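Local coordinates for transferrin binding protein B (Actinobacillus suis, PDB 3PQU) that probably binds host transferrin at the outer membrane, as a surface lipoprotein of the bacterial iron-acquisition system, at residues Phe492-Thr497 and Gly505-Ser510; Ser512-Asp517 and Gly524-Ser529; Asp338-Asp343 and Gly546-His551. One frame throughout, in Å; residues are numbered along the deposited sequence.

Contact 1: residues Phe492-Thr497 and Gly505-Ser510; sequences FTVDAT and GSAKTS
The ring of F492 carries the methyl CG2 of T509 over one of its faces, a CH-pi contact with CG2 4.1 Å from the ring centroid and displaced toward the rim at CD2 and CE2. This pair lies at the open end of a beta hairpin, strands 492-499 and 502-508, in the C-lobe beta barrel, just past the T493-K508 bridge. With CG of F492 anti to its carbonyl carbon (chi1 -84°), the ring lies alongside T509, against its CG2. The ring belongs to the buried side, where W443, V447 and L482 also meet it. V494 and A507, a non-hydrogen-bonded pair, face that same interior, CG2 of V494 4.0 Å from CB of A507, and I531 and V533 of the next strand extend the apolar layer. The opposite surface bears T493, D495, S506 and K508. Here the T493-K508 and D495-S506 pairs each exchange two backbone hydrogen bonds, the shortest being S506 N to D495 O at 2.8 Å. K508 runs beside T493, its CG 3.5 Å from OG1 of T493. Its NZ stays 6.1 Å from OD2 of D495, so any attraction between the charges is at a distance; D511 is a long, weak ion partner of the same NZ. At A496 and G505 the strands draw together to 3.8 Å between CA atoms, and CA of G505 lies 3.2 Å from O of D495.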
ATOM      1  N   PHE A 492       9.884 -32.079 -11.216  1.00102.29           N
ATOM      2  CA  PHE A 492      10.401 -31.481  -9.989  1.00 97.34           C
ATOM      3  C   PHE A 492       9.711 -32.093  -8.776  1.00 88.37           C
ATOM      4  O   PHE A 492       8.499 -32.296  -8.785  1.00 94.86           O
ATOM      5  CB  PHE A 492      10.147 -29.970  -9.973  1.00102.20           C
ATOM      6  CG  PHE A 492      11.184 -29.159 -10.700  1.00103.89           C
ATOM      7  CD1 PHE A 492      10.905 -28.597 -11.934  1.00101.19           C
ATOM      8  CD2 PHE A 492      12.428 -28.936 -10.136  1.00 98.17           C
ATOM      9  CE1 PHE A 492      11.851 -27.840 -12.597  1.00 94.22           C
ATOM     10  CE2 PHE A 492      13.376 -28.178 -10.795  1.00 91.80           C
ATOM     11  CZ  PHE A 492      13.086 -27.630 -12.026  1.00 90.69           C
ATOM     12  N   THR A 493      10.473 -32.384  -7.730  1.00 80.07           N
ATOM     13  CA  THR A 493       9.869 -32.689  -6.438  1.00 82.82           C
ATOM     14  C   THR A 493      10.270 -31.626  -5.427  1.00 90.18           C
ATOM     15  O   THR A 493      11.234 -30.889  -5.634  1.00 94.25           O
ATOM     16  CB  THR A 493      10.273 -34.079  -5.896  1.00 86.87           C
ATOM     17  OG1 THR A 493      11.654 -34.071  -5.515  1.00 86.82           O
ATOM     18  CG2 THR A 493      10.028 -35.156  -6.936  1.00 88.35           C
ATOM     19  N   VAL A 494       9.523 -31.548  -4.332  1.00 87.36           N
ATOM     20  CA  VAL A 494       9.838 -30.603  -3.272  1.00 70.77           C
ATOM     21  C   VAL A 494       9.789 -31.250  -1.895  1.00 74.24           C
ATOM     22  O   VAL A 494       8.864 -31.994  -1.573  1.00 66.57           O
ATOM     23  CB  VAL A 494       8.877 -29.404  -3.266  1.00 68.92           C
ATOM     24  CG1 VAL A 494       9.170 -28.519  -2.073  1.00 64.08           C
ATOM     25  CG2 VAL A 494       8.997 -28.615  -4.558  1.00 68.79           C
ATOM     26  N   ASP A 495      10.795 -30.950  -1.085  1.00 82.16           N
ATOM     27  CA  ASP A 495      10.817 -31.373   0.306  1.00 94.15           C
ATOM     28  C   ASP A 495      10.941 -30.123   1.159  1.00 79.59           C
ATOM     29  O   ASP A 495      11.904 -29.369   1.029  1.00 82.44           O
ATOM     30  CB  ASP A 495      12.003 -32.299   0.566  1.00116.38           C
ATOM     31  CG  ASP A 495      12.277 -33.227  -0.599  1.00149.11           C
ATOM     32  OD1 ASP A 495      11.902 -34.416  -0.513  1.00162.24           O
ATOM     33  OD2 ASP A 495      12.861 -32.765  -1.602  1.00157.71           O
ATOM     34  N   ALA A 496       9.967 -29.898   2.028  1.00 67.69           N
ATOM     35  CA  ALA A 496       9.946 -28.667   2.805  1.00 68.64           C
ATOM     36  C   ALA A 496       9.452 -28.873   4.228  1.00 63.29           C
ATOM     37  O   ALA A 496       8.910 -29.919   4.576  1.00 63.60           O
ATOM     38  CB  ALA A 496       9.106 -27.604   2.096  1.00 62.08           C
ATOM     39  N   THR A 497       9.644 -27.851   5.049  1.00 72.19           N
ATOM     40  CA  THR A 497       9.220 -27.905   6.433  1.00 66.78           C
ATOM     41  C   THR A 497       8.228 -26.790   6.736  1.00 63.65           C
ATOM     42  O   THR A 497       8.436 -25.627   6.371  1.00 48.88           O
ATOM     43  CB  THR A 497      10.420 -27.806   7.385  1.00 71.01           C
ATOM     44  OG1 THR A 497      11.293 -28.924   7.170  1.00 78.01           O
ATOM     45  CG2 THR A 497       9.951 -27.805   8.828  1.00 63.67           C
ATOM     46  N   GLY A 505      12.012 -25.104   2.020  1.00 64.86           N
ATOM     47  CA  GLY A 505      12.722 -26.335   1.718  1.00 75.79           C
ATOM     48  C   GLY A 505      13.470 -26.307   0.400  1.00 78.85           C
ATOM     49  O   GLY A 505      14.056 -25.292   0.019  1.00 76.87           O
ATOM     50  N   SER A 506      13.444 -27.432  -0.303  1.00 83.49           N
ATOM     51  CA  SER A 506      14.248 -27.597  -1.508  1.00 94.48           C
ATOM     52  C   SER A 506      13.475 -28.239  -2.654  1.00 86.65           C
ATOM     53  O   SER A 506      12.703 -29.177  -2.457  1.00 80.14           O
ATOM     54  CB  SER A 506      15.499 -28.432  -1.206  1.00 97.46           C
ATOM     55  OG  SER A 506      16.336 -27.790  -0.258  1.00 97.15           O
ATOM     56  N   ALA A 507      13.696 -27.722  -3.855  1.00 78.52           N
ATOM     57  CA  ALA A 507      13.162 -28.334  -5.058  1.00 71.88           C
ATOM     58  C   ALA A 507      14.297 -29.026  -5.803  1.00 88.84           C
ATOM     59  O   ALA A 507      15.453 -28.600  -5.735  1.00 94.01           O
ATOM     60  CB  ALA A 507      12.502 -27.286  -5.933  1.00 65.44           C
ATOM     61  N   LYS A 508      13.971 -30.097  -6.512  1.00 93.49           N
ATOM     62  CA  LYS A 508      14.978 -30.820  -7.270  1.00101.80           C
ATOM     63  C   LYS A 508      14.370 -31.635  -8.380  1.00 88.69           C
ATOM     64  O   LYS A 508      13.166 -31.612  -8.628  1.00 86.54           O
ATOM     65  CB  LYS A 508      15.758 -31.771  -6.360  1.00 99.71           C
ATOM     66  CG  LYS A 508      14.873 -32.733  -5.579  1.00103.05           C
ATOM     67  CD  LYS A 508      15.689 -33.725  -4.765  1.00108.85           C
ATOM     68  CE  LYS A 508      16.251 -34.838  -5.635  1.00120.24           C
ATOM     69  NZ  LYS A 508      16.998 -35.851  -4.834  1.00133.66           N
ATOM     70  N   THR A 509      15.232 -32.407  -9.014  1.00 65.38           N
ATOM     71  CA  THR A 509      14.796 -33.375  -9.991  1.00 60.25           C
ATOM     72  C   THR A 509      15.408 -34.692  -9.585  1.00 74.24           C
ATOM     73  O   THR A 509      16.119 -34.763  -8.581  1.00 66.74           O
ATOM     74  CB  THR A 509      15.263 -32.985 -11.389  1.00 70.68           C
ATOM     75  OG1 THR A 509      16.689 -32.858 -11.396  1.00 71.58           O
ATOM     76  CG2 THR A 509      14.648 -31.649 -11.771  1.00 75.34           C
ATOM     77  N   SER A 510      15.130 -35.738 -10.351  1.00 72.91           N
ATOM     78  CA  SER A 510      15.789 -37.005 -10.112  1.00 93.86           C
ATOM     79  C   SER A 510      17.288 -36.750 -10.172  1.00102.33           C
ATOM     80  O   SER A 510      17.732 -35.718 -10.684  1.00 78.42           O
ATOM     81  CB  SER A 510      15.376 -38.037 -11.163  1.00 98.55           C
ATOM     82  OG  SER A 510      15.577 -37.543 -12.473  1.00 85.73           O
TER

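Contact 2: residues Ser512-Asp517 and Gly524-Ser529; sequences SGFALD and GNAVFS
The F514 ring has the methyl CB of A526 over one face, 4.1 Å above its plane and offset toward the rim, with CE1 the nearest ring atom. W453 meets this ring edge-to-face, and V447 and V491 also touch the F514 side chain. With CG of F514 between its backbone N and carbonyl carbon (chi1 73°), the ring lies beside A526, its face against that methyl. CD2 of L516 reaches the same A526 methyl at 3.9 Å, so CB of A526 is shared by two apolar side chains. The second flat group, the carboxamide of N525, packs against the F514-A515 peptide: CG of N525 lies 3.5 Å from A515 N, OD1 is beside CA and CB of A515, and ND2 gives G513 O a weak hydrogen bond of 3.3 Å. Both segments belong to the long excursion between barrel strands 502-508 and 531-538, and F514 with A526 form a single antiparallel bridge, a hydrogen-bonded pair. Its two bonds are equal at 2.9 Å, F514 N to A526 O and A526 N to F514 O. G513 lets the chains close in, its CA 3.5 Å from CG2 of V527, in a position where a CB would strike that methyl. Farther along, a water accepts from L516 N at 2.9 Å and donates weakly to G524 O, which also receives a hydrogen bond from K449 NZ.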
ATOM      1  N   SER A 512      19.006 -38.183 -12.004  1.00107.63           N
ATOM      2  CA  SER A 512      19.202 -38.290 -13.443  1.00112.67           C
ATOM      3  C   SER A 512      19.025 -36.950 -14.156  1.00108.32           C
ATOM      4  O   SER A 512      19.699 -36.669 -15.147  1.00102.47           O
ATOM      5  CB  SER A 512      18.223 -39.314 -14.022  1.00113.18           C
ATOM      6  OG  SER A 512      18.112 -39.174 -15.425  1.00117.29           O
ATOM      7  N   GLY A 513      18.118 -36.125 -13.644  1.00103.39           N
ATOM      8  CA  GLY A 513      17.757 -34.884 -14.306  1.00105.98           C
ATOM      9  C   GLY A 513      16.695 -35.170 -15.349  1.00108.66           C
ATOM     10  O   GLY A 513      16.316 -36.326 -15.535  1.00117.56           O
ATOM     11  N   PHE A 514      16.209 -34.138 -16.035  1.00 91.22           N
ATOM     12  CA  PHE A 514      15.166 -34.361 -17.033  1.00 88.59           C
ATOM     13  C   PHE A 514      15.415 -33.672 -18.371  1.00 87.97           C
ATOM     14  O   PHE A 514      15.939 -32.561 -18.428  1.00 92.19           O
ATOM     15  CB  PHE A 514      13.784 -34.002 -16.480  1.00 88.44           C
ATOM     16  CG  PHE A 514      13.539 -32.527 -16.347  1.00 73.97           C
ATOM     17  CD1 PHE A 514      13.837 -31.861 -15.169  1.00 61.22           C
ATOM     18  CD2 PHE A 514      12.983 -31.811 -17.395  1.00 68.70           C
ATOM     19  CE1 PHE A 514      13.599 -30.502 -15.043  1.00 76.49           C
ATOM     20  CE2 PHE A 514      12.737 -30.459 -17.275  1.00 80.69           C
ATOM     21  CZ  PHE A 514      13.047 -29.800 -16.097  1.00 78.47           C
ATOM     22  N   ALA A 515      15.020 -34.353 -19.441  1.00101.60           N
ATOM     23  CA  ALA A 515      15.290 -33.913 -20.805  1.00102.01           C
ATOM     24  C   ALA A 515      14.422 -32.734 -21.221  1.00102.13           C
ATOM     25  O   ALA A 515      13.195 -32.807 -21.160  1.00105.82           O
ATOM     26  CB  ALA A 515      15.099 -35.062 -21.768  1.00 98.61           C
ATOM     27  N   LEU A 516      15.069 -31.656 -21.658  1.00101.97           N
ATOM     28  CA  LEU A 516      14.362 -30.482 -22.166  1.00103.32           C
ATOM     29  C   LEU A 516      13.934 -30.706 -23.609  1.00120.82           C
ATOM     30  O   LEU A 516      13.225 -29.883 -24.197  1.00118.96           O
ATOM     31  CB  LEU A 516      15.253 -29.242 -22.099  1.00 75.26           C
ATOM     32  CG  LEU A 516      15.856 -28.858 -20.752  1.00 74.76           C
ATOM     33  CD1 LEU A 516      16.347 -27.413 -20.790  1.00 84.36           C
ATOM     34  CD2 LEU A 516      14.850 -29.061 -19.634  1.00 88.39           C
ATOM     35  N   ASP A 517      14.374 -31.825 -24.172  1.00122.30           N
ATOM     36  CA  ASP A 517      14.186 -32.106 -25.586  1.00128.38           C
ATOM     37  C   ASP A 517      13.261 -33.302 -25.803  1.00131.26           C
ATOM     38  O   ASP A 517      13.706 -34.452 -25.817  1.00132.99           O
ATOM     39  CB  ASP A 517      15.543 -32.370 -26.238  1.00139.40           C
ATOM     40  CG  ASP A 517      15.515 -32.176 -27.736  1.00144.02           C
ATOM     41  OD1 ASP A 517      15.087 -31.089 -28.183  1.00129.05           O
ATOM     42  OD2 ASP A 517      15.929 -33.108 -28.462  1.00153.71           O
ATOM     43  N   GLY A 524      23.095 -32.574 -21.890  1.00124.55           N
ATOM     44  CA  GLY A 524      22.545 -33.274 -20.747  1.00112.80           C
ATOM     45  C   GLY A 524      21.224 -32.735 -20.249  1.00 94.29           C
ATOM     46  O   GLY A 524      20.852 -31.594 -20.529  1.00 99.44           O
ATOM     47  N   ASN A 525      20.513 -33.578 -19.505  1.00 96.70           N
ATOM     48  CA  ASN A 525      19.250 -33.204 -18.883  1.00 91.01           C
ATOM     49  C   ASN A 525      19.456 -32.061 -17.900  1.00 82.40           C
ATOM     50  O   ASN A 525      20.557 -31.863 -17.390  1.00 85.04           O
ATOM     51  CB  ASN A 525      18.652 -34.400 -18.137  1.00 85.14           C
ATOM     52  CG  ASN A 525      18.315 -35.561 -19.052  1.00 82.70           C
ATOM     53  OD1 ASN A 525      18.417 -35.456 -20.276  1.00 90.30           O
ATOM     54  ND2 ASN A 525      17.908 -36.678 -18.461  1.00 86.97           N
ATOM     55  N   ALA A 526      18.400 -31.308 -17.625  1.00 74.36           N
ATOM     56  CA  ALA A 526      18.475 -30.327 -16.564  1.00 73.14           C
ATOM     57  C   ALA A 526      18.527 -31.097 -15.261  1.00 88.62           C
ATOM     58  O   ALA A 526      17.591 -31.823 -14.928  1.00 98.74           O
ATOM     59  CB  ALA A 526      17.268 -29.406 -16.593  1.00 65.79           C
ATOM     60  N   VAL A 527      19.634 -30.974 -14.540  1.00104.30           N
ATOM     61  CA  VAL A 527      19.713 -31.559 -13.209  1.00106.30           C
ATOM     62  C   VAL A 527      19.751 -30.447 -12.170  1.00102.44           C
ATOM     63  O   VAL A 527      20.613 -29.567 -12.199  1.00 94.55           O
ATOM     64  CB  VAL A 527      20.913 -32.514 -13.043  1.00 94.03           C
ATOM     65  CG1 VAL A 527      20.796 -33.270 -11.730  1.00 68.41           C
ATOM     66  CG2 VAL A 527      20.978 -33.481 -14.205  1.00 89.79           C
ATOM     67  N   PHE A 528      18.781 -30.491 -11.267  1.00 99.21           N
ATOM     68  CA  PHE A 528      18.624 -29.470 -10.253  1.00 76.73           C
ATOM     69  C   PHE A 528      18.553 -30.092  -8.883  1.00 89.98           C
ATOM     70  O   PHE A 528      17.868 -31.093  -8.672  1.00 83.81           O
ATOM     71  CB  PHE A 528      17.345 -28.686 -10.491  1.00 73.57           C
ATOM     72  CG  PHE A 528      17.493 -27.581 -11.484  1.00 69.19           C
ATOM     73  CD1 PHE A 528      18.278 -26.480 -11.193  1.00 64.43           C
ATOM     74  CD2 PHE A 528      16.838 -27.634 -12.707  1.00 57.31           C
ATOM     75  CE1 PHE A 528      18.409 -25.453 -12.106  1.00 90.65           C
ATOM     76  CE2 PHE A 528      16.969 -26.619 -13.625  1.00 69.67           C
ATOM     77  CZ  PHE A 528      17.751 -25.520 -13.325  1.00 88.38           C
ATOM     78  N   SER A 529      19.255 -29.483  -7.939  1.00107.50           N
ATOM     79  CA  SER A 529      19.155 -29.929  -6.565  1.00109.46           C
ATOM     80  C   SER A 529      19.342 -28.768  -5.605  1.00109.06           C
ATOM     81  O   SER A 529      19.896 -27.729  -5.964  1.00101.97           O
ATOM     82  CB  SER A 529      20.168 -31.041  -6.280  1.00110.45           C
ATOM     83  OG  SER A 529      21.496 -30.550  -6.333  1.00105.41           O
TER
HETATM   84  O   HOH W   1      17.852 -30.985 -21.999  1.00 57.06           O

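Contact 3: residues Asp338-Asp343 and Gly546-His551; sequences DATKID and GGQFHH
Apolar packing centres on I342, whose terminal methyl CD1 enters between the side chains of Q548 and H550. CD1 lies 3.5 Å from CG of Q548 and 3.7 Å from CD2 of the H550 imidazole, which it approaches obliquely. CD1 is anti to CA (chi2 -177°), which carries the methyl out to Q548 and H550; the branch methyl CG2 of I342 sits 4.1 Å from CB of H550. A349 touches both I342 and H550 from the neighbouring strand. The two segments run in roughly the same direction, their axes 8.6 Å apart at closest and inclined by 28°, too far for beta pairing. They meet face to face by side chains, joining the sheet of the C-lobe handle domain (333-343) to the C-lobe beta barrel (544-551). Polar proximity comes from T340 and Q548, whose side chains cross at about a right angle. OE1 of Q548 is 3.5 Å from OG1 of T340, a contact without a hydrogen bond, and almost as near CG2 of T340, at 3.6 Å. A weak hydrogen bond joins H550 ND1 to O of F347. Charged pairing lies to one side: D338 makes salt bridges to R335 and R425, and also a hydrogen bond to Y538 of the barrel.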
ATOM      1  N   ASP A 338       1.886 -12.766   0.884  1.00 29.21           N
ATOM      2  CA  ASP A 338       2.955 -13.036  -0.066  1.00 29.22           C
ATOM      3  C   ASP A 338       2.575 -12.327  -1.366  1.00 35.84           C
ATOM      4  O   ASP A 338       1.421 -12.387  -1.795  1.00 32.27           O
ATOM      5  CB  ASP A 338       3.131 -14.544  -0.312  1.00 32.00           C
ATOM      6  CG  ASP A 338       3.755 -15.269   0.871  1.00 42.52           C
ATOM      7  OD1 ASP A 338       4.700 -14.730   1.472  1.00 42.45           O
ATOM      8  OD2 ASP A 338       3.312 -16.394   1.187  1.00 44.61           O
ATOM      9  N   ALA A 339       3.533 -11.634  -1.971  1.00 38.62           N
ATOM     10  CA  ALA A 339       3.350 -11.019  -3.286  1.00 34.93           C
ATOM     11  C   ALA A 339       4.728 -10.797  -3.911  1.00 45.89           C
ATOM     12  O   ALA A 339       5.448  -9.846  -3.559  1.00 32.92           O
ATOM     13  CB  ALA A 339       2.555  -9.693  -3.188  1.00 21.86           C
ATOM     14  N   THR A 340       5.074 -11.699  -4.828  1.00 34.84           N
ATOM     15  CA  THR A 340       6.418 -11.814  -5.388  1.00 38.23           C
ATOM     16  C   THR A 340       6.384 -11.832  -6.910  1.00 38.32           C
ATOM     17  O   THR A 340       5.446 -12.346  -7.522  1.00 33.54           O
ATOM     18  CB  THR A 340       7.100 -13.141  -4.953  1.00 53.91           C
ATOM     19  OG1 THR A 340       7.169 -13.222  -3.523  1.00 54.30           O
ATOM     20  CG2 THR A 340       8.504 -13.235  -5.531  1.00 55.66           C
ATOM     21  N   LYS A 341       7.420 -11.264  -7.510  1.00 38.55           N
ATOM     22  CA  LYS A 341       7.609 -11.314  -8.945  1.00 51.64           C
ATOM     23  C   LYS A 341       8.955 -11.980  -9.199  1.00 58.27           C
ATOM     24  O   LYS A 341       9.974 -11.585  -8.624  1.00 54.48           O
ATOM     25  CB  LYS A 341       7.598  -9.904  -9.540  1.00 52.87           C
ATOM     26  CG  LYS A 341       7.622  -9.861 -11.068  1.00 45.40           C
ATOM     27  CD  LYS A 341       7.581  -8.424 -11.594  1.00 71.90           C
ATOM     28  CE  LYS A 341       8.783  -7.608 -11.120  1.00 93.30           C
ATOM     29  NZ  LYS A 341       8.803  -6.224 -11.687  1.00101.97           N
ATOM     30  N   ILE A 342       8.951 -13.007 -10.041  1.00 51.29           N
ATOM     31  CA  ILE A 342      10.186 -13.662 -10.447  1.00 52.96           C
ATOM     32  C   ILE A 342      10.528 -13.338 -11.890  1.00 60.54           C
ATOM     33  O   ILE A 342       9.737 -13.600 -12.800  1.00 62.94           O
ATOM     34  CB  ILE A 342      10.086 -15.180 -10.306  1.00 56.38           C
ATOM     35  CG1 ILE A 342      10.061 -15.569  -8.830  1.00 54.86           C
ATOM     36  CG2 ILE A 342      11.258 -15.859 -11.017  1.00 52.35           C
ATOM     37  CD1 ILE A 342      10.028 -17.059  -8.600  1.00 64.03           C
ATOM     38  N   ASP A 343      11.723 -12.793 -12.103  1.00 48.07           N
ATOM     39  CA  ASP A 343      12.133 -12.420 -13.451  1.00 52.33           C
ATOM     40  C   ASP A 343      12.595 -13.630 -14.252  1.00 47.29           C
ATOM     41  O   ASP A 343      13.403 -14.429 -13.780  1.00 40.87           O
ATOM     42  CB  ASP A 343      13.231 -11.358 -13.439  1.00 59.26           C
ATOM     43  CG  ASP A 343      13.568 -10.867 -14.841  1.00 68.71           C
ATOM     44  OD1 ASP A 343      13.142  -9.748 -15.201  1.00 77.35           O
ATOM     45  OD2 ASP A 343      14.233 -11.613 -15.593  1.00 47.92           O
ATOM     46  N   GLY A 546       0.772 -22.431  -1.879  1.00 36.29           N
ATOM     47  CA  GLY A 546       1.445 -21.948  -3.065  1.00 47.63           C
ATOM     48  C   GLY A 546       2.875 -21.628  -2.716  1.00 46.46           C
ATOM     49  O   GLY A 546       3.210 -21.485  -1.547  1.00 47.02           O
ATOM     50  N   GLY A 547       3.727 -21.520  -3.727  1.00 47.45           N
ATOM     51  CA  GLY A 547       5.126 -21.244  -3.485  1.00 41.69           C
ATOM     52  C   GLY A 547       5.869 -20.955  -4.765  1.00 56.67           C
ATOM     53  O   GLY A 547       5.299 -21.006  -5.857  1.00 49.57           O
ATOM     54  N   GLN A 548       7.151 -20.649  -4.630  1.00 54.53           N
ATOM     55  CA  GLN A 548       7.965 -20.332  -5.787  1.00 57.57           C
ATOM     56  C   GLN A 548       9.388 -20.812  -5.575  1.00 56.80           C
ATOM     57  O   GLN A 548       9.826 -21.044  -4.444  1.00 47.30           O
ATOM     58  CB  GLN A 548       8.004 -18.821  -6.012  1.00 46.87           C
ATOM     59  CG  GLN A 548       9.254 -18.182  -5.423  1.00 50.46           C
ATOM     60  CD  GLN A 548       8.941 -17.085  -4.440  1.00 78.46           C
ATOM     61  OE1 GLN A 548       7.811 -16.594  -4.378  1.00 80.63           O
ATOM     62  NE2 GLN A 548       9.943 -16.686  -3.663  1.00 80.27           N
ATOM     63  N   PHE A 549      10.112 -20.949  -6.675  1.00 50.16           N
ATOM     64  CA  PHE A 549      11.549 -21.129  -6.609  1.00 57.15           C
ATOM     65  C   PHE A 549      12.193 -20.612  -7.884  1.00 68.12           C
ATOM     66  O   PHE A 549      11.528 -20.437  -8.909  1.00 65.16           O
ATOM     67  CB  PHE A 549      11.923 -22.584  -6.322  1.00 54.16           C
ATOM     68  CG  PHE A 549      11.379 -23.568  -7.316  1.00 68.98           C
ATOM     69  CD1 PHE A 549      12.101 -23.898  -8.452  1.00 73.93           C
ATOM     70  CD2 PHE A 549      10.160 -24.190  -7.102  1.00 76.79           C
ATOM     71  CE1 PHE A 549      11.610 -24.823  -9.367  1.00 72.30           C
ATOM     72  CE2 PHE A 549       9.661 -25.113  -8.015  1.00 79.38           C
ATOM     73  CZ  PHE A 549      10.390 -25.431  -9.149  1.00 70.21           C
ATOM     74  N   HIS A 550      13.484 -20.332  -7.801  1.00 65.19           N
ATOM     75  CA  HIS A 550      14.205 -19.797  -8.938  1.00 77.65           C
ATOM     76  C   HIS A 550      15.690 -20.035  -8.748  1.00 86.88           C
ATOM     77  O   HIS A 550      16.190 -20.049  -7.623  1.00 81.67           O
ATOM     78  CB  HIS A 550      13.917 -18.304  -9.103  1.00 60.55           C
ATOM     79  CG  HIS A 550      14.206 -17.492  -7.879  1.00 61.65           C
ATOM     80  ND1 HIS A 550      15.329 -16.846  -7.482  1.00 70.58           N
ATOM     81  CD2 HIS A 550      13.267 -17.266  -6.899  1.00 67.57           C
ATOM     82  CE1 HIS A 550      15.049 -16.254  -6.275  1.00 71.55           C
ATOM     83  NE2 HIS A 550      13.799 -16.518  -5.946  1.00 73.42           N
ATOM     84  N   HIS A 551      16.392 -20.243  -9.852  1.00 92.15           N
ATOM     85  CA  HIS A 551      17.831 -20.416  -9.787  1.00 87.91           C
ATOM     86  C   HIS A 551      18.502 -19.966 -11.071  1.00 81.40           C
ATOM     87  O   HIS A 551      17.988 -20.179 -12.170  1.00 67.65           O
ATOM     88  CB  HIS A 551      18.189 -21.864  -9.474  1.00105.99           C
ATOM     89  CG  HIS A 551      19.618 -22.053  -9.081  1.00125.02           C
ATOM     90  ND1 HIS A 551      20.114 -21.644  -7.861  1.00127.73           N
ATOM     91  CD2 HIS A 551      20.662 -22.605  -9.744  1.00131.54           C
ATOM     92  CE1 HIS A 551      21.398 -21.936  -7.790  1.00130.43           C
ATOM     93  NE2 HIS A 551      21.756 -22.520  -8.920  1.00134.25           N
TER

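In the fold
Contacts 1 and 2 follow each other along the chain, their centres 14 Å apart, and join at T509: its N probably hydrogen-bonds to F528 O at 3.0 Å, and its CG2 packs 3.5 Å from CD1 of F514, so one methyl serves the rings of F492 and F514. Contact 3, 15 Å from contact 1 between centres, encloses both in sequence and shares its barrel sheet with contact 1. F549, turned away from the handle, meets A507 and F492, CE1 of F549 lying 4.1 Å from CE2 of F492, and links strand 544-551 to the hairpin through the barrel interior. Contacts 2 and 3 lie 21 Å apart between centres and do not touch.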